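Local structure of coat protein (Papaya mosaic virus, 4DOX) at residues A[63-71]-A[118-126]; A[104-115]-A[138-147]. The protein forms, as the coat protein, the capsid of a flexible filamentous plant virus and probably packages its RNA genome. All coordinates share one frame; numbering follows the deposited sequence.

Interaction 1: residues A[63-71]-A[118-126]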
loop_
_atom_site.group_PDB
_atom_site.type_symbol
_atom_site.label_atom_id
_atom_site.label_comp_id
_atom_site.label_asym_id
_atom_site.label_seq_id
_atom_site.Cartn_x
_atom_site.Cartn_y
_atom_site.Cartn_z
ATOM N N LEU A 63 9.008 0.774 -4.601
ATOM C CA LEU A 63 9.119 0.294 -3.234
ATOM C C LEU A 63 8.046 -0.761 -3.005
ATOM O O LEU A 63 8.319 -1.821 -2.396
ATOM C CB LEU A 63 8.994 1.438 -2.229
ATOM C CG LEU A 63 8.865 1.111 -0.738
ATOM C CD1 LEU A 63 10.087 0.434 -0.199
ATOM C CD2 LEU A 63 8.671 2.383 -0.022
ATOM N N VAL A 64 6.849 -0.492 -3.529
ATOM C CA VAL A 64 5.751 -1.467 -3.451
ATOM C C VAL A 64 6.119 -2.816 -4.056
ATOM O O VAL A 64 5.850 -3.870 -3.460
ATOM C CB VAL A 64 4.457 -0.932 -4.090
ATOM C CG1 VAL A 64 3.337 -1.908 -3.863
ATOM C CG2 VAL A 64 4.140 0.465 -3.512
ATOM N N ASN A 65 6.727 -2.790 -5.236
ATOM C CA ASN A 65 7.204 -3.999 -5.849
ATOM C C ASN A 65 8.153 -4.728 -4.923
ATOM O O ASN A 65 8.082 -5.933 -4.775
ATOM C CB ASN A 65 7.958 -3.667 -7.132
ATOM C CG ASN A 65 8.203 -4.910 -8.025
ATOM O OD1 ASN A 65 7.262 -5.637 -8.412
ATOM N ND2 ASN A 65 9.461 -5.132 -8.369
ATOM N N PHE A 66 9.064 -3.993 -4.295
ATOM C CA PHE A 66 10.098 -4.630 -3.493
ATOM C C PHE A 66 9.399 -5.379 -2.368
ATOM O O PHE A 66 9.773 -6.511 -2.056
ATOM C CB PHE A 66 11.087 -3.611 -2.909
ATOM C CG PHE A 66 12.019 -4.224 -1.905
ATOM C CD1 PHE A 66 13.244 -4.751 -2.302
ATOM C CD2 PHE A 66 11.637 -4.350 -0.564
ATOM C CE1 PHE A 66 14.085 -5.367 -1.362
ATOM C CE2 PHE A 66 12.467 -4.945 0.368
ATOM C CZ PHE A 66 13.678 -5.476 -0.024
ATOM N N CYS A 67 8.369 -4.745 -1.788
ATOM C CA CYS A 67 7.603 -5.323 -0.661
ATOM C C CYS A 67 6.725 -6.488 -1.067
ATOM O O CYS A 67 6.520 -7.427 -0.264
ATOM C CB CYS A 67 6.795 -4.257 0.054
ATOM S SG CYS A 67 7.928 -3.151 0.944
ATOM N N TYR A 68 6.250 -6.450 -2.320
ATOM C CA TYR A 68 5.550 -7.579 -2.931
ATOM C C TYR A 68 6.361 -8.880 -2.834
ATOM O O TYR A 68 5.764 -9.947 -2.586
ATOM C CB TYR A 68 5.187 -7.264 -4.381
ATOM C CG TYR A 68 4.362 -8.314 -5.094
ATOM C CD1 TYR A 68 2.965 -8.227 -5.113
ATOM C CD2 TYR A 68 4.979 -9.363 -5.782
ATOM C CE1 TYR A 68 2.183 -9.169 -5.797
ATOM C CE2 TYR A 68 4.235 -10.316 -6.465
ATOM C CZ TYR A 68 2.823 -10.238 -6.488
ATOM O OH TYR A 68 2.049 -11.216 -7.170
ATOM N N ASP A 69 7.699 -8.797 -2.994
ATOM C CA ASP A 69 8.583 -9.999 -2.870
ATOM C C ASP A 69 9.045 -10.219 -1.421
ATOM O O ASP A 69 8.999 -11.334 -0.890
ATOM C CB ASP A 69 9.767 -9.974 -3.869
ATOM C CG ASP A 69 9.300 -9.956 -5.351
ATOM O OD1 ASP A 69 8.537 -10.882 -5.743
ATOM O OD2 ASP A 69 9.661 -9.003 -6.133
ATOM N N ASN A 70 9.437 -9.128 -0.772
ATOM C CA ASN A 70 10.215 -9.218 0.467
ATOM C C ASN A 70 9.468 -8.988 1.791
ATOM O O ASN A 70 10.021 -9.248 2.832
ATOM C CB ASN A 70 11.427 -8.301 0.366
ATOM C CG ASN A 70 12.362 -8.687 -0.797
ATOM O OD1 ASN A 70 13.054 -9.705 -0.737
ATOM N ND2 ASN A 70 12.377 -7.872 -1.850
ATOM N N GLY A 71 8.210 -8.538 1.757
ATOM C CA GLY A 71 7.526 -8.166 2.987
ATOM C C GLY A 71 7.494 -6.661 3.177
ATOM O O GLY A 71 8.292 -5.939 2.594
ATOM N N ARG A 118 1.752 -7.767 -11.403
ATOM C CA ARG A 118 2.445 -9.015 -11.165
ATOM C C ARG A 118 1.560 -10.258 -11.290
ATOM O O ARG A 118 2.074 -11.322 -11.662
ATOM C CB ARG A 118 3.105 -8.986 -9.793
ATOM C CG ARG A 118 4.022 -7.777 -9.545
ATOM C CD ARG A 118 5.424 -8.055 -9.937
ATOM N NE ARG A 118 5.903 -9.334 -9.393
ATOM C CZ ARG A 118 6.900 -9.466 -8.516
ATOM N NH1 ARG A 118 7.558 -8.394 -8.056
ATOM N NH2 ARG A 118 7.244 -10.689 -8.097
ATOM N N THR A 119 0.266 -10.147 -10.988
ATOM C CA THR A 119 -0.640 -11.297 -11.016
ATOM C C THR A 119 -0.717 -12.000 -12.400
ATOM O O THR A 119 -0.820 -11.332 -13.440
ATOM C CB THR A 119 -2.015 -10.886 -10.554
ATOM O OG1 THR A 119 -1.887 -10.319 -9.255
ATOM C CG2 THR A 119 -2.984 -12.058 -10.515
ATOM N N ASP A 120 -0.639 -13.343 -12.378
ATOM C CA ASP A 120 -0.491 -14.221 -13.569
ATOM C C ASP A 120 0.716 -13.885 -14.482
ATOM O O ASP A 120 0.783 -14.375 -15.616
ATOM C CB ASP A 120 -1.804 -14.329 -14.391
ATOM C CG ASP A 120 -3.014 -14.734 -13.546
ATOM O OD1 ASP A 120 -2.858 -15.445 -12.532
ATOM O OD2 ASP A 120 -4.140 -14.343 -13.914
ATOM N N LYS A 121 1.660 -13.081 -13.971
ATOM C CA LYS A 121 2.922 -12.763 -14.668
ATOM C C LYS A 121 4.203 -13.133 -13.912
ATOM O O LYS A 121 4.999 -13.895 -14.447
ATOM C CB LYS A 121 2.976 -11.302 -15.086
ATOM C CG LYS A 121 2.017 -10.962 -16.196
ATOM C CD LYS A 121 1.803 -9.452 -16.240
ATOM C CE LYS A 121 0.443 -9.137 -16.864
ATOM N NZ LYS A 121 0.504 -8.806 -18.324
ATOM N N MET A 122 4.424 -12.577 -12.710
ATOM C CA MET A 122 5.552 -13.003 -11.840
ATOM C C MET A 122 5.129 -13.054 -10.366
ATOM O O MET A 122 5.041 -12.016 -9.680
ATOM C CB MET A 122 6.812 -12.108 -11.949
ATOM C CG MET A 122 7.261 -11.571 -13.328
ATOM S SD MET A 122 7.958 -9.817 -13.258
ATOM C CE MET A 122 8.455 -9.504 -14.986
ATOM N N ALA A 123 4.904 -14.267 -9.869
ATOM C CA ALA A 123 4.456 -14.491 -8.488
ATOM C C ALA A 123 5.423 -13.938 -7.404
ATOM O O ALA A 123 6.591 -13.717 -7.666
ATOM C CB ALA A 123 4.223 -15.953 -8.286
ATOM N N PRO A 124 4.931 -13.709 -6.173
ATOM C CA PRO A 124 5.904 -13.404 -5.136
ATOM C C PRO A 124 7.140 -14.345 -5.161
ATOM O O PRO A 124 7.016 -15.579 -5.131
ATOM C CB PRO A 124 5.075 -13.572 -3.850
ATOM C CG PRO A 124 3.791 -13.110 -4.202
ATOM C CD PRO A 124 3.564 -13.553 -5.655
ATOM N N ALA A 125 8.331 -13.765 -5.193
ATOM C CA ALA A 125 9.548 -14.579 -5.252
ATOM C C ALA A 125 9.569 -15.787 -4.264
ATOM O O ALA A 125 9.909 -16.914 -4.649
ATOM C CB ALA A 125 10.774 -13.710 -5.108
ATOM N N ASN A 126 9.149 -15.546 -3.028
ATOM C CA ASN A 126 9.275 -16.527 -1.955
ATOM C C ASN A 126 7.981 -17.266 -1.631
ATOM O O ASN A 126 7.845 -17.802 -0.522
ATOM C CB ASN A 126 9.810 -15.843 -0.675
ATOM C CG ASN A 126 11.100 -15.057 -0.924
ATOM O OD1 ASN A 126 12.124 -15.629 -1.275
ATOM N ND2 ASN A 126 11.039 -13.740 -0.766
HETATM O O HOH W 1 -0.409 -11.139 -6.956
HETATM O O HOH W 2 7.532 -13.752 -1.827
#

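Interaction 2: residues A[104-115]-A[138-147]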
loop_
_atom_site.group_PDB
_atom_site.type_symbol
_atom_site.label_atom_id
_atom_site.label_comp_id
_atom_site.label_asym_id
_atom_site.label_seq_id
_atom_site.Cartn_x
_atom_site.Cartn_y
_atom_site.Cartn_z
ATOM N N ARG A 104 3.649 -0.988 5.740
ATOM C CA ARG A 104 2.611 -1.951 5.413
ATOM C C ARG A 104 1.369 -1.254 4.894
ATOM O O ARG A 104 0.796 -1.689 3.897
ATOM C CB ARG A 104 2.289 -2.823 6.622
ATOM C CG ARG A 104 0.961 -3.591 6.550
ATOM C CD ARG A 104 1.002 -4.960 5.981
ATOM N NE ARG A 104 2.266 -5.675 6.170
ATOM C CZ ARG A 104 2.532 -6.600 7.108
ATOM N NH1 ARG A 104 1.639 -6.922 8.012
ATOM N NH2 ARG A 104 3.717 -7.197 7.146
ATOM N N LYS A 105 0.971 -0.175 5.566
ATOM C CA LYS A 105 -0.226 0.558 5.178
ATOM C C LYS A 105 -0.006 1.227 3.860
ATOM O O LYS A 105 -0.927 1.259 3.050
ATOM C CB LYS A 105 -0.663 1.583 6.244
ATOM C CG LYS A 105 -1.443 0.943 7.326
ATOM C CD LYS A 105 -1.503 1.804 8.558
ATOM C CE LYS A 105 -2.067 1.008 9.749
ATOM N NZ LYS A 105 -2.438 1.970 10.824
ATOM N N PHE A 106 1.190 1.775 3.642
ATOM C CA PHE A 106 1.526 2.413 2.385
ATOM C C PHE A 106 1.450 1.411 1.211
ATOM O O PHE A 106 0.906 1.718 0.156
ATOM C CB PHE A 106 2.950 2.960 2.468
ATOM C CG PHE A 106 3.389 3.764 1.241
ATOM C CD1 PHE A 106 4.240 3.207 0.281
ATOM C CD2 PHE A 106 2.963 5.077 1.057
ATOM C CE1 PHE A 106 4.644 3.937 -0.841
ATOM C CE2 PHE A 106 3.390 5.832 -0.081
ATOM C CZ PHE A 106 4.234 5.252 -1.023
ATOM N N CYS A 107 2.022 0.215 1.380
ATOM C CA CYS A 107 1.959 -0.795 0.310
ATOM C C CYS A 107 0.510 -1.199 0.056
ATOM O O CYS A 107 0.131 -1.385 -1.090
ATOM C CB CYS A 107 2.837 -2.012 0.627
ATOM S SG CYS A 107 4.618 -1.533 0.712
ATOM N N ARG A 108 -0.296 -1.271 1.123
ATOM C CA ARG A 108 -1.654 -1.719 1.037
ATOM C C ARG A 108 -2.430 -0.769 0.154
ATOM O O ARG A 108 -3.319 -1.203 -0.578
ATOM C CB ARG A 108 -2.275 -1.759 2.414
ATOM C CG ARG A 108 -3.518 -2.588 2.448
ATOM C CD ARG A 108 -4.078 -2.665 3.808
ATOM N NE ARG A 108 -3.484 -3.744 4.582
ATOM C CZ ARG A 108 -2.875 -3.584 5.748
ATOM N NH1 ARG A 108 -2.785 -2.374 6.275
ATOM N NH2 ARG A 108 -2.350 -4.634 6.371
ATOM N N TYR A 109 -2.065 0.520 0.212
ATOM C CA TYR A 109 -2.735 1.584 -0.535
ATOM C C TYR A 109 -2.559 1.428 -2.053
ATOM O O TYR A 109 -3.353 2.016 -2.847
ATOM C CB TYR A 109 -2.216 2.971 -0.086
ATOM C CG TYR A 109 -2.822 4.132 -0.860
ATOM C CD1 TYR A 109 -4.212 4.445 -0.763
ATOM C CD2 TYR A 109 -2.028 4.935 -1.670
ATOM C CE1 TYR A 109 -4.796 5.543 -1.466
ATOM C CE2 TYR A 109 -2.593 6.038 -2.393
ATOM C CZ TYR A 109 -3.983 6.326 -2.284
ATOM O OH TYR A 109 -4.511 7.378 -3.001
ATOM N N PHE A 110 -1.506 0.678 -2.437
ATOM C CA PHE A 110 -1.157 0.445 -3.825
ATOM C C PHE A 110 -1.345 -1.013 -4.210
ATOM O O PHE A 110 -1.015 -1.409 -5.315
ATOM C CB PHE A 110 0.301 0.825 -4.067
ATOM C CG PHE A 110 0.580 2.299 -3.890
ATOM C CD1 PHE A 110 1.107 2.786 -2.691
ATOM C CD2 PHE A 110 0.300 3.200 -4.927
ATOM C CE1 PHE A 110 1.335 4.173 -2.515
ATOM C CE2 PHE A 110 0.547 4.593 -4.760
ATOM C CZ PHE A 110 1.077 5.077 -3.554
ATOM N N ALA A 111 -1.875 -1.819 -3.297
ATOM C CA ALA A 111 -2.099 -3.240 -3.579
ATOM C C ALA A 111 -2.741 -3.480 -4.974
ATOM O O ALA A 111 -2.219 -4.309 -5.736
ATOM C CB ALA A 111 -2.887 -3.941 -2.466
ATOM N N PRO A 112 -3.834 -2.741 -5.335
ATOM C CA PRO A 112 -4.489 -3.080 -6.632
ATOM C C PRO A 112 -3.602 -2.854 -7.858
ATOM O O PRO A 112 -3.714 -3.580 -8.838
ATOM C CB PRO A 112 -5.728 -2.176 -6.663
ATOM C CG PRO A 112 -5.977 -1.865 -5.239
ATOM C CD PRO A 112 -4.624 -1.743 -4.591
ATOM N N ILE A 113 -2.692 -1.888 -7.785
ATOM C CA ILE A 113 -1.821 -1.600 -8.911
ATOM C C ILE A 113 -0.780 -2.731 -9.066
ATOM O O ILE A 113 -0.500 -3.182 -10.187
ATOM C CB ILE A 113 -1.074 -0.293 -8.693
ATOM C CG1 ILE A 113 -2.003 0.870 -8.297
ATOM C CG2 ILE A 113 -0.275 0.044 -9.900
ATOM C CD1 ILE A 113 -3.149 1.098 -9.259
ATOM N N ILE A 114 -0.197 -3.189 -7.951
ATOM C CA ILE A 114 0.856 -4.170 -8.048
ATOM C C ILE A 114 0.206 -5.500 -8.393
ATOM O O ILE A 114 0.770 -6.292 -9.171
ATOM C CB ILE A 114 1.751 -4.262 -6.796
ATOM C CG1 ILE A 114 3.057 -4.991 -7.139
ATOM C CG2 ILE A 114 1.018 -4.953 -5.634
ATOM C CD1 ILE A 114 3.952 -4.290 -8.191
ATOM N N TRP A 115 -1.012 -5.717 -7.890
ATOM C CA TRP A 115 -1.816 -6.846 -8.359
ATOM C C TRP A 115 -1.866 -6.872 -9.896
ATOM O O TRP A 115 -1.539 -7.881 -10.507
ATOM C CB TRP A 115 -3.214 -6.773 -7.789
ATOM C CG TRP A 115 -4.111 -7.890 -8.226
ATOM C CD1 TRP A 115 -5.027 -7.856 -9.256
ATOM C CD2 TRP A 115 -4.239 -9.185 -7.625
ATOM N NE1 TRP A 115 -5.694 -9.051 -9.339
ATOM C CE2 TRP A 115 -5.230 -9.891 -8.359
ATOM C CE3 TRP A 115 -3.599 -9.831 -6.546
ATOM C CZ2 TRP A 115 -5.614 -11.215 -8.043
ATOM C CZ3 TRP A 115 -3.966 -11.159 -6.234
ATOM C CH2 TRP A 115 -4.980 -11.825 -6.982
ATOM N N PHE A 138 -0.361 -16.172 -5.975
ATOM C CA PHE A 138 -0.474 -14.757 -6.257
ATOM C C PHE A 138 -1.086 -14.016 -5.096
ATOM O O PHE A 138 -1.246 -12.818 -5.142
ATOM C CB PHE A 138 -1.210 -14.542 -7.576
ATOM C CG PHE A 138 -0.383 -14.894 -8.753
ATOM C CD1 PHE A 138 -0.624 -16.050 -9.501
ATOM C CD2 PHE A 138 0.707 -14.104 -9.076
ATOM C CE1 PHE A 138 0.200 -16.378 -10.574
ATOM C CE2 PHE A 138 1.528 -14.427 -10.133
ATOM C CZ PHE A 138 1.271 -15.563 -10.890
ATOM N N ALA A 139 -1.384 -14.767 -4.045
ATOM C CA ALA A 139 -1.902 -14.254 -2.796
ATOM C C ALA A 139 -0.790 -14.079 -1.751
ATOM O O ALA A 139 -1.027 -13.571 -0.665
ATOM C CB ALA A 139 -2.935 -15.197 -2.293
ATOM N N ALA A 140 0.429 -14.514 -2.082
ATOM C CA ALA A 140 1.482 -14.654 -1.031
ATOM C C ALA A 140 2.276 -13.352 -0.794
ATOM O O ALA A 140 3.524 -13.354 -0.787
ATOM C CB ALA A 140 2.407 -15.864 -1.291
ATOM N N PHE A 141 1.547 -12.249 -0.657
ATOM C CA PHE A 141 2.160 -11.033 -0.179
ATOM C C PHE A 141 1.374 -10.493 0.976
ATOM O O PHE A 141 0.148 -10.735 1.088
ATOM C CB PHE A 141 2.412 -9.985 -1.272
ATOM C CG PHE A 141 1.193 -9.527 -2.032
ATOM C CD1 PHE A 141 0.766 -8.199 -1.939
ATOM C CD2 PHE A 141 0.523 -10.385 -2.932
ATOM C CE1 PHE A 141 -0.374 -7.761 -2.677
ATOM C CE2 PHE A 141 -0.582 -9.950 -3.659
ATOM C CZ PHE A 141 -1.029 -8.645 -3.542
ATOM N N ASP A 142 2.076 -9.783 1.861
ATOM C CA ASP A 142 1.476 -9.405 3.118
ATOM C C ASP A 142 0.565 -8.191 3.101
ATOM O O ASP A 142 0.147 -7.750 4.165
ATOM C CB ASP A 142 2.520 -9.295 4.230
ATOM C CG ASP A 142 3.485 -8.130 4.042
ATOM O OD1 ASP A 142 3.225 -7.216 3.227
ATOM O OD2 ASP A 142 4.517 -8.121 4.743
ATOM N N PHE A 143 0.246 -7.643 1.933
ATOM C CA PHE A 143 -0.772 -6.598 1.858
ATOM C C PHE A 143 -1.756 -6.915 0.757
ATOM O O PHE A 143 -2.294 -6.013 0.084
ATOM C CB PHE A 143 -0.154 -5.214 1.655
ATOM C CG PHE A 143 0.795 -5.135 0.502
ATOM C CD1 PHE A 143 2.092 -5.668 0.608
ATOM C CD2 PHE A 143 0.409 -4.506 -0.693
ATOM C CE1 PHE A 143 3.015 -5.569 -0.466
ATOM C CE2 PHE A 143 1.311 -4.408 -1.788
ATOM C CZ PHE A 143 2.620 -4.946 -1.678
ATOM N N PHE A 144 -1.967 -8.207 0.560
ATOM C CA PHE A 144 -2.925 -8.682 -0.383
ATOM C C PHE A 144 -4.295 -8.123 -0.025
ATOM O O PHE A 144 -5.119 -7.896 -0.935
ATOM C CB PHE A 144 -2.911 -10.198 -0.352
ATOM C CG PHE A 144 -4.144 -10.857 -0.929
ATOM C CD1 PHE A 144 -4.258 -11.090 -2.316
ATOM C CD2 PHE A 144 -5.178 -11.288 -0.091
ATOM C CE1 PHE A 144 -5.377 -11.723 -2.854
ATOM C CE2 PHE A 144 -6.312 -11.918 -0.617
ATOM C CZ PHE A 144 -6.415 -12.137 -1.995
ATOM N N ASP A 145 -4.548 -7.884 1.274
ATOM C CA ASP A 145 -5.879 -7.428 1.738
ATOM C C ASP A 145 -6.224 -6.064 1.225
ATOM O O ASP A 145 -7.326 -5.572 1.477
ATOM C CB ASP A 145 -6.024 -7.399 3.285
ATOM C CG ASP A 145 -4.803 -6.796 4.015
ATOM O OD1 ASP A 145 -4.709 -7.091 5.237
ATOM O OD2 ASP A 145 -3.943 -6.073 3.399
ATOM N N GLY A 146 -5.272 -5.450 0.531
ATOM C CA GLY A 146 -5.459 -4.132 -0.048
ATOM C C GLY A 146 -6.050 -4.221 -1.438
ATOM O O GLY A 146 -6.605 -3.222 -1.935
ATOM N N VAL A 147 -5.945 -5.402 -2.068
ATOM C CA VAL A 147 -6.320 -5.548 -3.493
ATOM C C VAL A 147 -7.787 -5.184 -3.792
ATOM O O VAL A 147 -8.099 -4.495 -4.790
ATOM C CB VAL A 147 -6.013 -6.939 -4.049
ATOM C CG1 VAL A 147 -6.642 -7.122 -5.423
ATOM C CG2 VAL A 147 -4.495 -7.174 -4.141
#

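Interaction 1: residues A[63-71]-A[118-126]
The carboxylate of Asp-69 is gripped end-on by the guanidinium of Arg-118, with NH1 on OD2 at 2.9 Å and NH2 on OD1 at 2.7 Å. OD1 receives NH2 on its syn lone pair and takes a second bond on the anti side from the backbone N of Ala-125, also at 2.9 Å. Arg-118 reaches this position along a chain kinked at chi2 (-91°) and again at chi3. The same kinks turn its NE/NH2 edge to the carbonyl of Met-122, where NE and NH2 converge on one oxygen, the NE to O separation being 2.8 Å. At the CD side of the group NH1 also donates to Asn-65 OD1 (2.8 Å), which lies in the guanidinium plane although the nitrogen sits above the plane of the amide. Partners around the rim thus fix the rotation of the group, and the carboxylate probably offsets its charge.

One guanidinium face is covered by Tyr-68, whose CD2 stands 3.3 Å from Arg-118 CZ, the two planes inclined at 52°. Farther back, CG of Arg-118 makes a CH-pi contact with the ring. With chi1 at -175° pointing CG away from the backbone N, Tyr-68 extends from the helix to rest against Pro-124 CD, and a water joins its hydroxyl to Thr-119 OG1, which is itself bonded to Trp-115 O. At the helix end, Asn-126 ND2 donates to Asp-69 O at 3.2 Å from above the carbonyl plane, while a second water links that oxygen to Asn-126 N.

The contact ties the C-terminal turns of helix 56-70 to the last residue of helix 111-118 and the loop that follows it. Ile-114 of the latter helix touches Asn-65 and Tyr-68, and Cys-67 packs on helix 103-108.

Interaction 2: residues A[104-115]-A[138-147]
Phe-143 is sandwiched between Cys-107, whose CB stands 3.5 Å from the ring centroid squarely over one face, and Phe-141, whose CD1 lies over the opposite face. With chi1 of Phe-143 at 52°, CG sits between the backbone N and the carbonyl carbon, and the ring lies against helix 103-108. Ala-111 CB meets its edge, 3.8 Å from CD2, and Ile-114 CG2 lies 3.9 Å from CE2.

Trp-115 continues the apolar layer. Val-147 places CG1 over one indole face, 4.0 Å from the centroid of the five-membered ring, and Phe-144 runs alongside with CE1 at 3.7 Å from CZ3. The indole NE1 is held by Arg-161 O. Next to Ala-111, the lack of a side chain at Gly-146 lets the backbones approach, with its CA 4.6 Å from that of Arg-108.

Two salt bridges border the polar side. Arg-108 NE gives Asp-145 OD2 a nearly straight bond of 2.7 Å (166°), which lies in the guanidinium plane but reaches the oxygen from above the carboxylate, while NH1 binds Leu-32 O. Arg-104 NH2 approaches Asp-142 OD2 at 2.7 Å in a weak, bent bond, and Ser-72 OG bridges Arg-104 NE and Asp-142 OD1.

The 138-147 loop packs on both helix 103-108 and helix 111-118, where the chain turns from one into the other, with helix 165-172 packed against Trp-115 and Phe-144.

Interactions 1 and 2 lie side by side in this all-helical protein, their centres about 9 Å apart, and their segments alternate along the chain. Phe-138 provides one junction, with CZ 3.3 Å from Asp-120 N and CE2 3.4 Å from Ala-123 CA. Pro-124 CG likewise packs 3.4 Å from Ala-140 O. A further junction is aromatic, the rings of Tyr-68 and Phe-141 meeting with planes about 35° apart. Near the end of helix 56-70, Gly-71 CA lies 3.5 Å from Asp-142 OD2. Interaction 2 is the more deeply buried, and interaction 1 extends the same packing outward to a partly exposed, charged edge.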